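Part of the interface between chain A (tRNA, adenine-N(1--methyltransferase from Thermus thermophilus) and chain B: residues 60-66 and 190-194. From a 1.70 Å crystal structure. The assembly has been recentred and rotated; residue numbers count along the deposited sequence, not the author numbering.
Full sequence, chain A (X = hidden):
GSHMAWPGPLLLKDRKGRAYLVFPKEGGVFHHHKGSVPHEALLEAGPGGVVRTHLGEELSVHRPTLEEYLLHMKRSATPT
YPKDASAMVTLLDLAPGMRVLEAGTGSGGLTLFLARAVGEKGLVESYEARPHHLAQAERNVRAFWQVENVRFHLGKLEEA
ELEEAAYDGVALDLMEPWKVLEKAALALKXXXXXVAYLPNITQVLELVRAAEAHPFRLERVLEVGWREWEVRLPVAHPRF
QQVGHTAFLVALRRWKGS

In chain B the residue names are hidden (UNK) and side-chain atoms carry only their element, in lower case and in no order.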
# COMPACT_ATOMS: atom_id res chain seq x y z
N SER A 60 28.30 -16.27 -6.03
CA SER A 60 27.49 -17.33 -5.43
C SER A 60 26.73 -18.00 -6.57
O SER A 60 26.23 -17.32 -7.47
CB SER A 60 26.54 -16.79 -4.38
OG SER A 60 25.70 -15.81 -4.94
N VAL A 61 26.66 -19.32 -6.51
CA VAL A 61 26.06 -20.10 -7.59
C VAL A 61 24.69 -20.61 -7.15
O VAL A 61 24.53 -21.13 -6.04
CB VAL A 61 26.97 -21.29 -7.98
CG1 VAL A 61 26.33 -22.12 -9.06
CG2 VAL A 61 28.37 -20.80 -8.41
N HIS A 62 23.71 -20.46 -8.04
CA HIS A 62 22.32 -20.79 -7.74
C HIS A 62 21.61 -21.53 -8.86
O HIS A 62 21.91 -21.34 -10.05
CB HIS A 62 21.51 -19.51 -7.43
CG HIS A 62 22.10 -18.67 -6.34
ND1 HIS A 62 21.95 -18.98 -5.01
CD2 HIS A 62 22.82 -17.53 -6.39
CE1 HIS A 62 22.57 -18.07 -4.28
NE2 HIS A 62 23.12 -17.18 -5.09
N ARG A 63 20.68 -22.40 -8.47
CA ARG A 63 19.62 -22.84 -9.35
C ARG A 63 18.58 -21.72 -9.30
O ARG A 63 18.03 -21.45 -8.22
CB ARG A 63 18.99 -24.14 -8.84
CG ARG A 63 17.66 -24.45 -9.48
CD ARG A 63 16.92 -25.54 -8.77
NE ARG A 63 15.64 -25.85 -9.43
CZ ARG A 63 15.07 -27.05 -9.41
NH1 ARG A 63 15.65 -28.06 -8.76
NH2 ARG A 63 13.92 -27.25 -10.03
N PRO A 64 18.32 -21.03 -10.43
CA PRO A 64 17.37 -19.91 -10.37
C PRO A 64 15.97 -20.41 -10.08
O PRO A 64 15.55 -21.43 -10.64
CB PRO A 64 17.42 -19.30 -11.79
CG PRO A 64 18.01 -20.39 -12.66
CD PRO A 64 18.85 -21.27 -11.79
N THR A 65 15.28 -19.74 -9.16
CA THR A 65 13.86 -19.97 -8.97
C THR A 65 13.12 -19.48 -10.22
O THR A 65 13.67 -18.72 -11.03
CB THR A 65 13.33 -19.22 -7.75
OG1 THR A 65 13.44 -17.80 -7.99
CG2 THR A 65 14.11 -19.60 -6.48
N LEU A 66 11.86 -19.89 -10.37
CA LEU A 66 11.06 -19.42 -11.50
C LEU A 66 10.94 -17.88 -11.47
O LEU A 66 11.01 -17.24 -12.51
CB LEU A 66 9.70 -20.11 -11.53
CG LEU A 66 8.75 -19.71 -12.66
CD1 LEU A 66 9.41 -19.89 -14.04
CD2 LEU A 66 7.45 -20.51 -12.58
N UNK B 190 20.84 -27.82 -0.42
CA UNK B 190 21.53 -26.57 -0.71
C UNK B 190 20.83 -25.76 -1.80
O UNK B 190 20.33 -26.33 -2.79
c UNK B 190 22.90 -27.04 -1.21
c UNK B 190 21.73 -28.99 -0.54
c UNK B 190 23.10 -28.36 -0.53
N UNK B 191 20.83 -24.45 -1.59
CA UNK B 191 20.23 -23.44 -2.48
C UNK B 191 18.70 -23.36 -2.45
O UNK B 191 18.09 -22.54 -3.15
o UNK B 191 21.27 -21.26 -3.96
o UNK B 191 20.22 -22.07 -5.72
c UNK B 191 20.72 -23.54 -3.92
c UNK B 191 20.75 -22.19 -4.60
N UNK B 192 18.09 -24.19 -1.62
CA UNK B 192 16.65 -24.19 -1.50
C UNK B 192 16.21 -23.36 -0.29
O UNK B 192 17.06 -22.93 0.50
n UNK B 192 14.52 -24.19 -5.99
c UNK B 192 16.09 -25.63 -4.02
c UNK B 192 16.50 -26.42 -2.75
c UNK B 192 13.94 -25.00 -5.11
n UNK B 192 12.62 -25.19 -5.17
c UNK B 192 16.11 -25.63 -1.48
n UNK B 192 14.64 -25.68 -4.20
N UNK B 193 14.90 -23.13 -0.19
CA UNK B 193 14.35 -22.13 0.73
C UNK B 193 13.56 -22.65 1.90
O UNK B 193 12.83 -23.63 1.80
c UNK B 193 13.47 -21.11 -0.03
c UNK B 193 14.65 -18.97 -0.64
c UNK B 193 14.50 -20.71 -2.30
c UNK B 193 15.35 -18.16 -1.55
c UNK B 193 14.23 -20.25 -1.01
c UNK B 193 15.21 -19.92 -3.22
c UNK B 193 15.63 -18.64 -2.85
N UNK B 194 13.73 -21.94 3.02
CA UNK B 194 12.81 -21.96 4.14
C UNK B 194 12.01 -20.67 4.01
O UNK B 194 12.59 -19.60 3.90
c UNK B 194 13.73 -22.47 7.89
c UNK B 194 12.32 -20.57 7.15
c UNK B 194 13.59 -21.96 5.46
c UNK B 194 12.82 -21.95 6.79
O HOH W 1 17.11 -22.79 -5.92

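Position 190 of chain B has three side-chain carbons. They close a five-membered ring onto the backbone N. It touches nothing in the chain A stretch. A side chain that returns to its own backbone nitrogen is proline: B:Pro190.

Position 191 has two side-chain carbons, the second carrying two oxygens. CA-to-CB points toward chain A. One oxygen lies 2.6 Å from ND1 of A:His62, and the other lies 2.8 Å from the backbone N of A:Arg63. A short side chain ending in a carboxylate is aspartate: B:Asp191. Its phi of 75° is positive, which is uncommon for a residue with a side chain. Both oxygens accept hydrogen bonds from chain A, OD1 from the A:His62 ring and OD2 from the A:Arg63 backbone. OD1 meets the ring at its edge, near the ring plane, as a bond from ND1 requires.

Position 192 has three carbons in a row, a nitrogen, and then a carbon carrying two more nitrogens. CA-to-CB points sideways, but the end of the side chain comes nearer to chain A. One terminal nitrogen lies 3.9 Å from CD of A:Arg63. The guanidinium identifies arginine: B:Arg192. Chi1, chi2 and chi3 are all m, so the chain is folded rather than extended. Its NH1 lies 4.0 Å from NE of A:Arg63, which brings two like charges close. All three of its side-chain nitrogens have hydrogen-bond partners elsewhere in the structure.

Position 193 has one carbon followed by a ring of six carbons. A ring carbon lies 3.5 Å from CG2 of A:Thr65. The residue is phenylalanine: B:Phe193. The methyl approaches the ring obliquely, in a nonpolar contact.

Position 194 has four side-chain carbons, forked at the second. It is out of reach of the chain A stretch. The fork fits leucine: B:Leu194.

The contact centres on the carboxylate of B:Asp191, which spans a side-chain donor and a backbone donor on consecutive residues. The other nitrogen of the A:His62 ring, NE2, is hydrogen-bonded to OG of A:Ser60 at 2.9 Å, so both ring nitrogens are engaged. Water 1 adds a second link. It lies within hydrogen-bonding distance of the backbone O of A:Arg63 (2.8 Å) and the backbone O of B:Asp191 (2.9 Å), and accepts from NH1 of B:Arg192 at 2.9 Å. The A:Thr65 methyl packs against B:Phe193, while its hydroxyl caps the helix that follows. The two stretches together bury 292 Å².

Chain B, residues 190-194: PDRFL
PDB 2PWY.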